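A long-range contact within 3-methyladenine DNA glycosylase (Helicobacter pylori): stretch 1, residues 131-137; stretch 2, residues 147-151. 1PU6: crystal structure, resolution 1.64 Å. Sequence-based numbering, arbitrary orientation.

Stretch 1 (131-137) KESADAI
Stretch 2, residues 147-151: MVVDK

Contact between a helix of about two turns and an extended segment in 3-methyladenine DNA glycosylase. Residues 131-137 are helical (phi near -65°, psi -35° to -49°), held by backbone hydrogen bonds from Asp135 N to Lys131 O (2.9 Å), Ala136 N to Glu132 O (2.9 Å) and Ile137 N to Ser133 O (3.0 Å). Residues 147-150 form an extended, irregular segment (phi/psi -102/121, -72/140, -126/171 and -172/-180); Asp150 then caps the helix that Lys151 begins. The closest pair of CA atoms is Asp135 CA and Val148 CA, 5.5 Å apart. From there the second stretch runs back along the first, so that Val149 and Asp150 lie beside Glu132. Together the surfaces bury 237 Å², with no direct hydrogen bond between them.

Val148 (chi1 172°, t) covers the most area. Its CG2 packs against the helix backbone, 3.6 Å from Asp135 C and 3.5 Å from Ala136 N, and lies 4.0 Å from Ala136 CB in an apolar contact. Val148 CG1 meets the aliphatic part of Glu132, 3.9 Å from its CG. Asp135 (chi1 -74°, m) points its CB toward the segment, 4.0 Å from Val148 CG2, while its carboxylate is hydrogen-bonded elsewhere in the structure.

Glu132 is nearly as large a contributor. Its CB leaves sideways; CG lies 3.5 Å from Val149 O, and the extended chain (chi1 -176°, t; chi2 -179°, t) carries OE2 to 3.3 Å from Asp150 CB. Glu132 OE1 and Asp150 OD1, of like charge, are 4.2 Å apart. One water bridges the stretches: the water O lies 2.8 Å from Glu132 OE2, to which it donates, and 3.0 Å from Lys151 N, from which it accepts. The CA-to-CB bond of Val149 (chi1 -61°, m) points away from the helix.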

ATOM      1  N   LYS A 131       4.909   5.408   7.944  1.00 14.71           N
ATOM      2  CA  LYS A 131       3.544   4.932   8.228  1.00 15.91           C
ATOM      3  C   LYS A 131       2.756   4.561   6.973  1.00 15.26           C
ATOM      4  O   LYS A 131       2.044   3.547   6.970  1.00 14.71           O
ATOM      5  CB  LYS A 131       2.782   5.968   9.089  1.00 16.95           C
ATOM      6  CG  LYS A 131       3.244   5.908  10.485  1.00 18.21           C
ATOM      7  CD  LYS A 131       2.555   6.995  11.306  1.00 17.60           C
ATOM      8  CE  LYS A 131       3.040   6.892  12.761  1.00 23.12           C
ATOM      9  NZ  LYS A 131       2.366   7.846  13.573  1.00 27.64           N
ATOM     10  N   GLU A 132       2.867   5.368   5.919  1.00 14.97           N
ATOM     11  CA  GLU A 132       2.154   5.082   4.666  1.00 15.30           C
ATOM     12  C   GLU A 132       2.573   3.735   4.110  1.00 15.26           C
ATOM     13  O   GLU A 132       1.708   2.932   3.714  1.00 15.21           O
ATOM     14  CB  GLU A 132       2.362   6.235   3.656  1.00 16.56           C
ATOM     15  CG  GLU A 132       1.559   6.020   2.359  1.00 17.67           C
ATOM     16  CD  GLU A 132       1.788   7.147   1.331  0.50 12.01           C
ATOM     17  OE1 GLU A 132       1.602   6.936   0.095  0.50 12.28           O
ATOM     18  OE2 GLU A 132       2.164   8.260   1.757  0.50 13.04           O
ATOM     19  N   SER A 133       3.884   3.471   4.070  1.00 13.87           N
ATOM     20  CA  SER A 133       4.405   2.186   3.562  1.00 13.00           C
ATOM     21  C   SER A 133       3.997   1.035   4.489  1.00 12.05           C
ATOM     22  O   SER A 133       3.573  -0.056   3.975  1.00 12.19           O
ATOM     23  CB  SER A 133       5.935   2.208   3.452  1.00 14.05           C
ATOM     24  OG  SER A 133       6.353   2.956   2.282  1.00 17.08           O
ATOM     25  N   ALA A 134       4.094   1.226   5.818  1.00 12.68           N
ATOM     26  CA  ALA A 134       3.702   0.120   6.752  1.00 12.08           C
ATOM     27  C   ALA A 134       2.192  -0.217   6.556  1.00 12.47           C
ATOM     28  O   ALA A 134       1.789  -1.395   6.489  1.00 13.52           O
ATOM     29  CB  ALA A 134       3.897   0.524   8.201  1.00 12.09           C
ATOM     30  N   ASP A 135       1.377   0.815   6.481  1.00 11.77           N
ATOM     31  CA  ASP A 135      -0.084   0.545   6.323  1.00 12.57           C
ATOM     32  C   ASP A 135      -0.419  -0.054   4.959  1.00 12.35           C
ATOM     33  O   ASP A 135      -1.351  -0.898   4.842  1.00 12.45           O
ATOM     34  CB  ASP A 135      -0.837   1.820   6.555  1.00 12.76           C
ATOM     35  CG  ASP A 135      -0.875   2.196   8.031  1.00 15.74           C
ATOM     36  OD1 ASP A 135      -1.162   3.373   8.354  1.00 17.15           O
ATOM     37  OD2 ASP A 135      -0.548   1.383   8.941  1.00 17.65           O
ATOM     38  N   ALA A 136       0.307   0.362   3.917  1.00 11.89           N
ATOM     39  CA  ALA A 136       0.067  -0.220   2.582  1.00 11.69           C
ATOM     40  C   ALA A 136       0.445  -1.706   2.568  1.00 12.16           C
ATOM     41  O   ALA A 136      -0.236  -2.539   1.935  1.00 12.60           O
ATOM     42  CB  ALA A 136       0.844   0.561   1.488  1.00 12.90           C
ATOM     43  N   ILE A 137       1.513  -2.068   3.301  1.00 12.18           N
ATOM     44  CA  ILE A 137       1.832  -3.495   3.429  1.00 11.76           C
ATOM     45  C   ILE A 137       0.680  -4.217   4.175  1.00 11.69           C
ATOM     46  O   ILE A 137       0.193  -5.291   3.755  1.00 12.03           O
ATOM     47  CB  ILE A 137       3.187  -3.667   4.189  1.00 11.70           C
ATOM     48  CG1 ILE A 137       4.352  -3.137   3.331  1.00 11.35           C
ATOM     49  CG2 ILE A 137       3.385  -5.178   4.641  1.00 13.94           C
ATOM     50  CD1 ILE A 137       5.709  -2.982   4.115  1.00 14.22           C
ATOM     51  N   MET A 147      -6.882   1.345   6.748  1.00 15.09           N
ATOM     52  CA  MET A 147      -6.976   2.256   5.586  1.00 15.76           C
ATOM     53  C   MET A 147      -5.709   3.138   5.458  1.00 15.81           C
ATOM     54  O   MET A 147      -5.399   3.900   6.364  1.00 15.69           O
ATOM     55  CB  MET A 147      -8.211   3.164   5.646  1.00 17.90           C
ATOM     56  CG  MET A 147      -8.486   3.754   4.116  1.00 17.45           C
ATOM     57  SD  MET A 147      -9.961   4.512   4.058  1.00 23.06           S
ATOM     58  CE  MET A 147      -9.561   5.783   2.797  1.00 15.84           C
ATOM     59  N   VAL A 148      -5.014   3.064   4.330  1.00 13.33           N
ATOM     60  CA  VAL A 148      -3.819   3.870   4.075  1.00 12.91           C
ATOM     61  C   VAL A 148      -4.280   5.314   3.860  1.00 14.08           C
ATOM     62  O   VAL A 148      -5.326   5.536   3.218  1.00 16.22           O
ATOM     63  CB  VAL A 148      -3.144   3.397   2.776  1.00 13.57           C
ATOM     64  CG1 VAL A 148      -2.004   4.345   2.360  1.00 16.09           C
ATOM     65  CG2 VAL A 148      -2.635   1.964   2.976  1.00 16.12           C
ATOM     66  N   VAL A 149      -3.516   6.271   4.409  1.00 13.74           N
ATOM     67  CA  VAL A 149      -3.647   7.699   4.032  1.00 13.34           C
ATOM     68  C   VAL A 149      -2.304   8.259   3.604  1.00 15.96           C
ATOM     69  O   VAL A 149      -1.286   7.566   3.712  1.00 16.20           O
ATOM     70  CB  VAL A 149      -4.307   8.577   5.152  1.00 13.83           C
ATOM     71  CG1 VAL A 149      -5.770   8.041   5.427  1.00 14.87           C
ATOM     72  CG2 VAL A 149      -3.464   8.615   6.430  1.00 14.27           C
ATOM     73  N   ASP A 150      -2.291   9.480   3.065  1.00 17.50           N
ATOM     74  CA  ASP A 150      -1.094   9.993   2.329  1.00 16.71           C
ATOM     75  C   ASP A 150      -1.337  11.487   2.024  1.00 18.02           C
ATOM     76  O   ASP A 150      -2.378  12.030   2.395  1.00 18.16           O
ATOM     77  CB  ASP A 150      -0.907   9.230   0.986  1.00 18.19           C
ATOM     78  CG  ASP A 150      -2.157   9.227   0.116  0.50 15.32           C
ATOM     79  OD1 ASP A 150      -2.102   8.641  -0.997  0.50 13.91           O
ATOM     80  OD2 ASP A 150      -3.235   9.786   0.437  0.50 15.93           O
ATOM     81  N   LYS A 151      -0.375  12.136   1.355  1.00 18.29           N
ATOM     82  CA  LYS A 151      -0.505  13.548   0.979  1.00 20.69           C
ATOM     83  C   LYS A 151      -1.776  13.765   0.130  1.00 20.78           C
ATOM     84  O   LYS A 151      -2.499  14.757   0.320  1.00 21.52           O
ATOM     85  CB  LYS A 151       0.731  14.044   0.204  1.00 21.08           C
ATOM     86  CG  LYS A 151       0.735  15.581   0.036  1.00 26.67           C
TER
HETATM   87  O   HOH W   1       2.126  10.772   0.469  1.00 24.59           O